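Local coordinates for protein 4-oxalocrotonate decarboxylase NahK (Pseudomonas putida, PDB 5D2G) that catalyses the decarboxylation of (3E)-2-oxohex-3-enedioate (4-oxalocrotonate) to 2-oxopent-4-enoate and carbon dioxide in the breakdown of aromatic hydrocarbons, and binds a metal ion, at residues 125-130 with 158-163. The protein carries 1 engineered substitution. Numbering follows the deposited sequence.
With MG (magnesium ion), chain B.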
loop_
_atom_site.group_PDB
_atom_site.type_symbol
_atom_site.label_atom_id
_atom_site.label_comp_id
_atom_site.label_asym_id
_atom_site.label_seq_id
_atom_site.Cartn_x
_atom_site.Cartn_y
_atom_site.Cartn_z
ATOM N N PRO A 125 13.331 -4.895 1.349
ATOM C CA PRO A 125 12.345 -3.855 1.669
ATOM C C PRO A 125 12.750 -2.464 1.181
ATOM O O PRO A 125 13.937 -2.136 1.034
ATOM C CB PRO A 125 12.294 -3.879 3.196
ATOM C CG PRO A 125 13.710 -4.345 3.605
ATOM C CD PRO A 125 14.128 -5.316 2.521
ATOM N N LYS A 126 11.728 -1.660 0.919
ATOM C CA LYS A 126 11.889 -0.267 0.563
ATOM C C LYS A 126 10.842 0.482 1.348
ATOM O O LYS A 126 9.813 -0.089 1.728
ATOM C CB LYS A 126 11.615 -0.064 -0.928
ATOM C CG LYS A 126 12.578 -0.811 -1.837
ATOM C CD LYS A 126 12.319 -0.464 -3.306
ATOM C CE LYS A 126 13.288 -1.195 -4.225
ATOM N NZ LYS A 126 13.210 -0.699 -5.628
ATOM N N ILE A 127 11.086 1.760 1.593
ATOM C CA ILE A 127 10.098 2.559 2.301
ATOM C C ILE A 127 9.609 3.663 1.377
ATOM O O ILE A 127 10.307 4.059 0.440
ATOM C CB ILE A 127 10.672 3.161 3.602
ATOM C CG1 ILE A 127 11.922 3.986 3.317
ATOM C CG2 ILE A 127 11.024 2.048 4.594
ATOM C CD1 ILE A 127 12.220 4.990 4.414
ATOM N N GLU A 128 8.401 4.144 1.632
ATOM C CA GLU A 128 7.865 5.254 0.878
ATOM C C GLU A 128 7.012 6.055 1.860
ATOM O O GLU A 128 6.326 5.470 2.712
ATOM C CB GLU A 128 7.036 4.742 -0.312
ATOM C CG GLU A 128 5.962 3.750 0.051
ATOM C CD GLU A 128 5.232 3.153 -1.164
ATOM O OE1 GLU A 128 5.509 3.542 -2.328
ATOM O OE2 GLU A 128 4.370 2.283 -0.936
ATOM N N ALA A 129 7.091 7.382 1.775
ATOM C CA ALA A 129 6.312 8.252 2.659
ATOM C C ALA A 129 4.900 8.404 2.115
ATOM O O ALA A 129 4.711 8.636 0.917
ATOM C CB ALA A 129 6.954 9.586 2.766
ATOM N N GLU A 130 3.909 8.281 2.994
ATOM C CA GLU A 130 2.520 8.384 2.578
ATOM C C GLU A 130 1.691 9.153 3.586
ATOM O O GLU A 130 2.129 9.432 4.716
ATOM C CB GLU A 130 1.899 6.994 2.374
ATOM C CG GLU A 130 2.796 6.009 1.607
ATOM C CD GLU A 130 2.052 4.819 1.046
ATOM O OE1 GLU A 130 2.743 3.855 0.648
ATOM O OE2 GLU A 130 0.799 4.845 0.974
ATOM N N PRO A 158 0.235 10.652 9.093
ATOM C CA PRO A 158 1.510 10.357 8.439
ATOM C C PRO A 158 1.787 8.876 8.561
ATOM O O PRO A 158 1.660 8.328 9.661
ATOM C CB PRO A 158 2.509 11.145 9.281
ATOM C CG PRO A 158 1.725 12.334 9.763
ATOM C CD PRO A 158 0.319 11.832 9.978
ATOM N N THR A 159 2.134 8.227 7.457
ATOM C CA THR A 159 2.456 6.804 7.483
ATOM C C THR A 159 3.556 6.507 6.480
ATOM O O THR A 159 3.480 6.924 5.324
ATOM C CB THR A 159 1.247 5.947 7.074
ATOM O OG1 THR A 159 0.095 6.356 7.812
ATOM C CG2 THR A 159 1.519 4.446 7.327
ATOM N N VAL A 160 4.569 5.775 6.913
ATOM C CA VAL A 160 5.573 5.281 5.990
ATOM C C VAL A 160 5.255 3.823 5.727
ATOM O O VAL A 160 5.051 3.065 6.678
ATOM C CB VAL A 160 6.977 5.397 6.610
ATOM C CG1 VAL A 160 7.999 4.631 5.782
ATOM C CG2 VAL A 160 7.358 6.865 6.768
ATOM N N GLU A 161 5.179 3.425 4.455
ATOM C CA GLU A 161 5.001 2.009 4.164
ATOM C C GLU A 161 6.354 1.367 3.962
ATOM O O GLU A 161 7.250 1.966 3.372
ATOM C CB GLU A 161 4.159 1.763 2.910
ATOM C CG GLU A 161 3.658 0.316 2.867
ATOM C CD GLU A 161 2.742 0.004 1.701
ATOM O OE1 GLU A 161 2.624 0.830 0.766
ATOM O OE2 GLU A 161 2.136 -1.088 1.736
ATOM N N VAL A 162 6.507 0.146 4.455
ATOM C CA VAL A 162 7.640 -0.653 4.038
ATOM C C VAL A 162 7.050 -1.614 3.035
ATOM O O VAL A 162 6.151 -2.405 3.380
ATOM C CB VAL A 162 8.239 -1.460 5.183
ATOM C CG1 VAL A 162 9.459 -2.217 4.673
ATOM C CG2 VAL A 162 8.622 -0.535 6.346
ATOM N N ILE A 163 7.507 -1.531 1.791
ATOM C CA ILE A 163 7.006 -2.458 0.782
ATOM C C ILE A 163 8.107 -3.456 0.498
ATOM O O ILE A 163 9.283 -3.157 0.669
ATOM C CB ILE A 163 6.571 -1.760 -0.518
ATOM C CG1 ILE A 163 7.717 -0.941 -1.110
ATOM C CG2 ILE A 163 5.348 -0.871 -0.283
ATOM C CD1 ILE A 163 7.334 -0.251 -2.439
HETATM MG MG MG B . 2.473 2.317 -0.453
HETATM O O HOH W 1 0.463 2.463 -0.217
HETATM O O HOH W 2 2.152 1.190 -1.972
HETATM O O HOH W 3 2.392 3.471 -2.247
#
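The carboxylate of Glu128 has Ile163 against one face, with CD1 above its CD at 4.2 Å and CG2 lower down, 3.4 Å from Glu128 OE2. At its edge stands Glu161 OE1, and the magnesium ion sits beside OE2, displaced toward the other face. Glu128 and Glu161 run side by side, their carboxylates turned 29° apart, whereas that of Glu130 stands at 72° to Glu161's. Each gives the metal one oxygen: Glu128 OE2 at 2.0 Å, Glu130 OE1 and Glu161 OE1 both at 1.9 Å. These occupy one triangular face of an octahedron; three waters fill the other, water 1 opposite Glu128. Two of the second oxygens are held as well: Glu130 OE2 accepts from water 1 (2.7 Å) and from Gly254 N, and Glu161 OE2 forms a salt bridge with Lys83, a residue that binds 2-oxoglutarate. This three-glutamate metal site of the FAH-type fold is built on two antiparallel strands, with Glu128 and Glu161 a hydrogen-bonded pair (Glu128 N to Glu161 O, 3.0 Å). With CG between the backbone N and the carbonyl carbon (chi1 53°) and the chain extended beyond it, Glu128 brings OE2 to the metal. An alanine at Ile163 would remove the cover over the Glu128 carboxylate and is likely to leave that group freer to turn about CG-CD. Beneath, Ile127 CG2 meets Val162 CG2 at 3.9 Å, and Phe282 packs on both residues.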